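Local atomic coordinates of DNA-binding response regulator (PDB entry 6JQS), a protein that probably binds DNA through a LuxR-type helix-turn-helix domain and regulates transcription in a spore-forming bacterium. Residues 10-15 and 48-53; 61-66 and 70-75. All blocks are in the same frame, centred on the assembly; numbering follows the deposited sequence.

Contact 1. Residues 10-15 and 48-53; sequences SLLTGR and SNTIQK
Lys53 reaches back from helix 40-54 to the chain that leads into helix 14-24, and its ammonium nitrogen ends beside the main chain of Leu11. NZ lies 3.2 Å from Leu11 O, a weak hydrogen bond at the surface of the domain. The long aliphatic arm gets there by bending near its end: CG stands anti to the carbonyl carbon (chi1 -73°), and turns at chi3 and chi4 bring the tip over the loop. Leu11 and Lys53 run past one another in opposite directions, and Leu11 CD1 comes within 4.1 Å of Lys53 NZ, so that a methyl flanks the same charged tip.

One turn back along helix 40-54, the contact becomes apolar. Leu12 sends CD2 against Thr50 CG2 at 3.5 Å, a tight methyl-to-methyl meeting of two side chains set at about a right angle. Thr50 can offer its methyl because CG2 is anti to the backbone N while OG1 turns back to its own helix, where it is hydrogen-bonded to His46 O, with Glu16 of helix 14-24 as a weaker second partner. The buried threonine thus shows carbon to Leu12 and keeps its hydroxyl satisfied. Leu12 itself is held by an ST turn, in which its backbone N donates to Ser10 OG over 3.2 Å.

Thr13 follows as the N-cap of helix 14-24, and Glu16 accepts a bond from Thr13 N in return, consistent with a capping box. Leu11 with Lys53, and Leu12 with Thr50, tie the lead-in to helix 14-24 onto helix 40-54 in the LuxR-type helix-turn-helix domain.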
loop_
_atom_site.group_PDB
_atom_site.type_symbol
_atom_site.label_atom_id
_atom_site.label_comp_id
_atom_site.label_asym_id
_atom_site.label_seq_id
_atom_site.Cartn_x
_atom_site.Cartn_y
_atom_site.Cartn_z
ATOM N N SER A 10 8.335 -11.740 -3.479
ATOM C CA SER A 10 7.119 -10.925 -3.734
ATOM C C SER A 10 7.426 -9.809 -4.751
ATOM O O SER A 10 8.603 -9.653 -5.126
ATOM C CB SER A 10 6.588 -10.390 -2.421
ATOM O OG SER A 10 5.445 -9.572 -2.614
ATOM N N LEU A 11 6.395 -9.091 -5.202
ATOM C CA LEU A 11 6.479 -7.911 -6.113
ATOM C C LEU A 11 6.624 -6.649 -5.255
ATOM O O LEU A 11 7.088 -5.625 -5.776
ATOM C CB LEU A 11 5.206 -7.857 -6.968
ATOM C CG LEU A 11 5.323 -7.263 -8.371
ATOM C CD1 LEU A 11 6.547 -7.794 -9.109
ATOM C CD2 LEU A 11 4.051 -7.537 -9.166
ATOM N N LEU A 12 6.227 -6.746 -3.985
ATOM C CA LEU A 12 6.323 -5.668 -2.965
ATOM C C LEU A 12 7.321 -6.078 -1.890
ATOM O O LEU A 12 7.410 -7.291 -1.578
ATOM C CB LEU A 12 4.993 -5.467 -2.235
ATOM C CG LEU A 12 3.712 -5.499 -3.049
ATOM C CD1 LEU A 12 2.553 -5.905 -2.145
ATOM C CD2 LEU A 12 3.474 -4.138 -3.677
ATOM N N THR A 13 7.906 -5.079 -1.237
ATOM C CA THR A 13 8.584 -5.228 0.068
ATOM C C THR A 13 7.496 -5.441 1.114
ATOM O O THR A 13 6.320 -5.085 0.793
ATOM C CB THR A 13 9.442 -3.994 0.404
ATOM O OG1 THR A 13 8.573 -2.929 0.801
ATOM C CG2 THR A 13 10.297 -3.562 -0.769
ATOM N N GLY A 14 7.880 -6.038 2.250
ATOM C CA GLY A 14 7.094 -6.150 3.485
ATOM C C GLY A 14 6.489 -4.808 3.874
ATOM O O GLY A 14 5.319 -4.760 4.309
ATOM N N ARG A 15 7.252 -3.722 3.739
ATOM C CA ARG A 15 6.761 -2.389 4.159
ATOM C C ARG A 15 5.601 -1.979 3.252
ATOM O O ARG A 15 4.616 -1.573 3.821
ATOM C CB ARG A 15 7.881 -1.348 4.156
ATOM C CG ARG A 15 7.376 0.041 4.492
ATOM C CD ARG A 15 8.446 0.878 5.150
ATOM N NE ARG A 15 8.590 0.586 6.575
ATOM C CZ ARG A 15 9.616 1.016 7.313
ATOM N NH1 ARG A 15 9.697 0.709 8.601
ATOM N NH2 ARG A 15 10.575 1.736 6.749
ATOM N N SER A 48 2.976 5.789 -4.226
ATOM C CA SER A 48 3.209 6.239 -5.629
ATOM C C SER A 48 4.046 5.227 -6.375
ATOM O O SER A 48 3.725 4.928 -7.571
ATOM C CB SER A 48 3.821 7.581 -5.752
ATOM O OG SER A 48 2.995 8.517 -5.107
ATOM N N ASN A 49 5.089 4.731 -5.709
ATOM C CA ASN A 49 6.004 3.750 -6.321
ATOM C C ASN A 49 5.231 2.483 -6.684
ATOM O O ASN A 49 5.508 1.909 -7.747
ATOM C CB ASN A 49 7.157 3.487 -5.352
ATOM C CG ASN A 49 8.380 2.929 -6.030
ATOM O OD1 ASN A 49 8.685 3.323 -7.142
ATOM N ND2 ASN A 49 9.076 2.041 -5.344
ATOM N N THR A 50 4.344 1.992 -5.807
ATOM C CA THR A 50 3.607 0.702 -6.051
ATOM C C THR A 50 2.647 0.919 -7.224
ATOM O O THR A 50 2.514 0.073 -8.113
ATOM C CB THR A 50 2.873 0.242 -4.786
ATOM O OG1 THR A 50 3.862 0.206 -3.771
ATOM C CG2 THR A 50 2.239 -1.130 -4.908
ATOM N N ILE A 51 1.960 2.067 -7.241
ATOM C CA ILE A 51 1.014 2.430 -8.326
ATOM C C ILE A 51 1.745 2.309 -9.654
ATOM O O ILE A 51 1.153 1.752 -10.630
ATOM C CB ILE A 51 0.407 3.837 -8.098
ATOM C CG1 ILE A 51 -0.645 3.798 -6.991
ATOM C CG2 ILE A 51 -0.153 4.407 -9.390
ATOM C CD1 ILE A 51 -0.924 5.186 -6.394
ATOM N N GLN A 52 2.963 2.829 -9.716
ATOM C CA GLN A 52 3.766 2.854 -10.969
ATOM C C GLN A 52 4.231 1.425 -11.281
ATOM O O GLN A 52 4.093 1.010 -12.414
ATOM C CB GLN A 52 4.939 3.835 -10.851
ATOM C CG GLN A 52 4.477 5.293 -10.830
ATOM C CD GLN A 52 3.725 5.756 -12.062
ATOM O OE1 GLN A 52 2.490 5.925 -12.069
ATOM N NE2 GLN A 52 4.484 5.993 -13.126
ATOM N N LYS A 53 4.725 0.683 -10.297
ATOM C CA LYS A 53 5.178 -0.728 -10.509
ATOM C C LYS A 53 4.016 -1.557 -11.085
ATOM O O LYS A 53 4.213 -2.287 -12.047
ATOM C CB LYS A 53 5.704 -1.320 -9.204
ATOM C CG LYS A 53 7.050 -0.805 -8.723
ATOM C CD LYS A 53 7.816 -1.818 -7.866
ATOM C CE LYS A 53 8.633 -2.800 -8.695
ATOM N NZ LYS A 53 8.411 -4.220 -8.303
#

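Contact 2. Residues 61-66 and 70-75; sequences QAILEL and GELSLD
Leu66 and Leu72 supply most of the apolar contact where the C-terminal tail folds back on helix 59-68. Leu72 points its side chain at the helix and lays CD1 against Leu66 CB at 3.6 Å, with its CG only slightly farther from the same atom. The two leucines lie at a slant to each other, and both have CG anti to the carbonyl carbon. For Leu72 (chi1 -60°) this carries the branch in over the beta carbon of Leu66, where CD1 also comes to 4.1 Å from Leu66 CD1. The same methyl of Leu72 extends one turn back along the helix, lying 4.0 Å from Ile63 O and more loosely beside Ile63 CG2.

The hydrogen bonding belongs to the main chain. Glu71 N donates to Leu66 O over 2.9 Å, approaching almost in line with the carbonyl (C=O...N angle 162°), although the N-H itself is bent from the line. Gly70 leaves the helix with a positive phi of 79°, and two bonds back into the last turn make the ending a Schellman motif. The reversal that follows brings Leu72 onto the helix it has just left.

Charge is directed to another part of the chain. Glu71 rests its CB 3.6 Å from Leu66 O, then bends at chi2 and leads its carboxylate off to a salt bridge with Arg17 of helix 14-24.

Around the returning tail, Leu66 and Ile63 pack helix 59-68 on Phe20 and Val24 of helix 14-24, and Leu66 also meets Leu54 of helix 40-54. The tail runs along two of these helices, with Leu72 on Leu67 of helix 59-68 and on Gln21 of helix 14-24, whose NE2 is hydrogen-bonded to Ser73 O.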
loop_
_atom_site.group_PDB
_atom_site.type_symbol
_atom_site.label_atom_id
_atom_site.label_comp_id
_atom_site.label_asym_id
_atom_site.label_seq_id
_atom_site.Cartn_x
_atom_site.Cartn_y
_atom_site.Cartn_z
ATOM N N GLN A 61 -7.249 1.032 -7.644
ATOM C CA GLN A 61 -6.848 -0.018 -8.616
ATOM C C GLN A 61 -5.578 -0.723 -8.103
ATOM O O GLN A 61 -5.451 -1.922 -8.387
ATOM C CB GLN A 61 -6.704 0.558 -10.044
ATOM C CG GLN A 61 -8.020 0.748 -10.829
ATOM C CD GLN A 61 -8.817 -0.540 -10.932
ATOM O OE1 GLN A 61 -8.305 -1.584 -11.328
ATOM N NE2 GLN A 61 -10.070 -0.518 -10.508
ATOM N N ALA A 62 -4.656 -0.049 -7.386
ATOM C CA ALA A 62 -3.482 -0.704 -6.729
ATOM C C ALA A 62 -3.974 -1.773 -5.736
ATOM O O ALA A 62 -3.530 -2.906 -5.852
ATOM C CB ALA A 62 -2.562 0.271 -6.043
ATOM N N ILE A 63 -4.845 -1.406 -4.796
ATOM C CA ILE A 63 -5.485 -2.348 -3.820
ATOM C C ILE A 63 -6.073 -3.549 -4.579
ATOM O O ILE A 63 -5.773 -4.659 -4.178
ATOM C CB ILE A 63 -6.528 -1.622 -2.935
ATOM C CG1 ILE A 63 -5.830 -0.575 -2.068
ATOM C CG2 ILE A 63 -7.336 -2.586 -2.076
ATOM C CD1 ILE A 63 -6.702 0.520 -1.467
ATOM N N LEU A 64 -6.914 -3.321 -5.585
ATOM C CA LEU A 64 -7.648 -4.402 -6.287
ATOM C C LEU A 64 -6.611 -5.274 -6.992
ATOM O O LEU A 64 -6.789 -6.521 -6.968
ATOM C CB LEU A 64 -8.703 -3.841 -7.244
ATOM C CG LEU A 64 -9.825 -3.030 -6.571
ATOM C CD1 LEU A 64 -10.673 -2.343 -7.600
ATOM C CD2 LEU A 64 -10.693 -3.904 -5.671
ATOM N N GLU A 65 -5.553 -4.689 -7.574
ATOM C CA GLU A 65 -4.475 -5.493 -8.239
ATOM C C GLU A 65 -3.785 -6.429 -7.249
ATOM O O GLU A 65 -3.638 -7.658 -7.575
ATOM C CB GLU A 65 -3.454 -4.616 -8.968
ATOM C CG GLU A 65 -3.930 -4.248 -10.348
ATOM C CD GLU A 65 -4.091 -5.416 -11.316
ATOM O OE1 GLU A 65 -3.055 -6.060 -11.672
ATOM O OE2 GLU A 65 -5.231 -5.691 -11.703
ATOM N N LEU A 66 -3.490 -5.918 -6.058
ATOM C CA LEU A 66 -2.767 -6.648 -4.989
ATOM C C LEU A 66 -3.721 -7.675 -4.334
ATOM O O LEU A 66 -3.234 -8.753 -3.982
ATOM C CB LEU A 66 -2.176 -5.676 -3.978
ATOM C CG LEU A 66 -1.113 -4.702 -4.501
ATOM C CD1 LEU A 66 -0.785 -3.677 -3.440
ATOM C CD2 LEU A 66 0.126 -5.457 -4.938
ATOM N N GLY A 70 -3.115 -11.970 -4.612
ATOM C CA GLY A 70 -3.034 -12.689 -3.327
ATOM C C GLY A 70 -2.109 -12.021 -2.322
ATOM O O GLY A 70 -1.844 -12.641 -1.297
ATOM N N GLU A 71 -1.704 -10.759 -2.541
ATOM C CA GLU A 71 -0.782 -10.039 -1.634
ATOM C C GLU A 71 -1.467 -9.409 -0.428
ATOM O O GLU A 71 -0.753 -9.074 0.541
ATOM C CB GLU A 71 -0.047 -8.932 -2.401
ATOM C CG GLU A 71 1.004 -9.484 -3.312
ATOM C CD GLU A 71 2.176 -10.189 -2.618
ATOM O OE1 GLU A 71 2.976 -10.812 -3.339
ATOM O OE2 GLU A 71 2.277 -10.153 -1.362
ATOM N N LEU A 72 -2.767 -9.144 -0.500
ATOM C CA LEU A 72 -3.523 -8.498 0.588
ATOM C C LEU A 72 -4.714 -9.415 0.932
ATOM O O LEU A 72 -5.164 -10.114 0.046
ATOM C CB LEU A 72 -4.033 -7.126 0.128
ATOM C CG LEU A 72 -2.985 -6.081 -0.293
ATOM C CD1 LEU A 72 -3.696 -4.833 -0.820
ATOM C CD2 LEU A 72 -2.079 -5.724 0.846
ATOM N N SER A 73 -5.274 -9.255 2.109
ATOM C CA SER A 73 -6.614 -9.798 2.456
ATOM C C SER A 73 -7.604 -8.647 2.531
ATOM O O SER A 73 -7.211 -7.567 2.963
ATOM C CB SER A 73 -6.594 -10.508 3.760
ATOM O OG SER A 73 -5.964 -9.696 4.729
ATOM N N LEU A 74 -8.872 -8.959 2.311
ATOM C CA LEU A 74 -10.015 -8.015 2.398
ATOM C C LEU A 74 -10.206 -7.485 3.833
ATOM O O LEU A 74 -10.712 -6.329 3.996
ATOM C CB LEU A 74 -11.198 -8.843 1.900
ATOM C CG LEU A 74 -12.177 -8.167 0.953
ATOM C CD1 LEU A 74 -11.506 -7.212 -0.014
ATOM C CD2 LEU A 74 -12.997 -9.222 0.239
ATOM N N ASP A 75 -9.740 -8.242 4.828
ATOM C CA ASP A 75 -9.930 -7.973 6.279
ATOM C C ASP A 75 -8.775 -7.115 6.805
ATOM O O ASP A 75 -7.677 -7.653 6.783
ATOM C CB ASP A 75 -10.043 -9.285 7.073
ATOM C CG ASP A 75 -11.286 -10.093 6.740
ATOM O OD1 ASP A 75 -12.238 -9.483 6.179
ATOM O OD2 ASP A 75 -11.296 -11.341 7.050
#

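The two contacts come in series along the chain, contact 1 closing before contact 2 opens, and their centres lie about 12 Å apart. Contact 1 uses helix 40-54 and contact 2 uses helix 59-68, the next helix in sequence. They nevertheless meet directly: Leu12 CD1 packs 3.7 Å from Leu66 CD2, and Ser10 OG probably hydrogen-bonds to Glu71 OE1 at 2.9 Å. Ile51 and Ala62 add a further touch between the two helices. The segment before helix 14-24 and the tail after helix 59-68 are thereby brought side by side, joining both ends of this small all-helical domain to its last two helices.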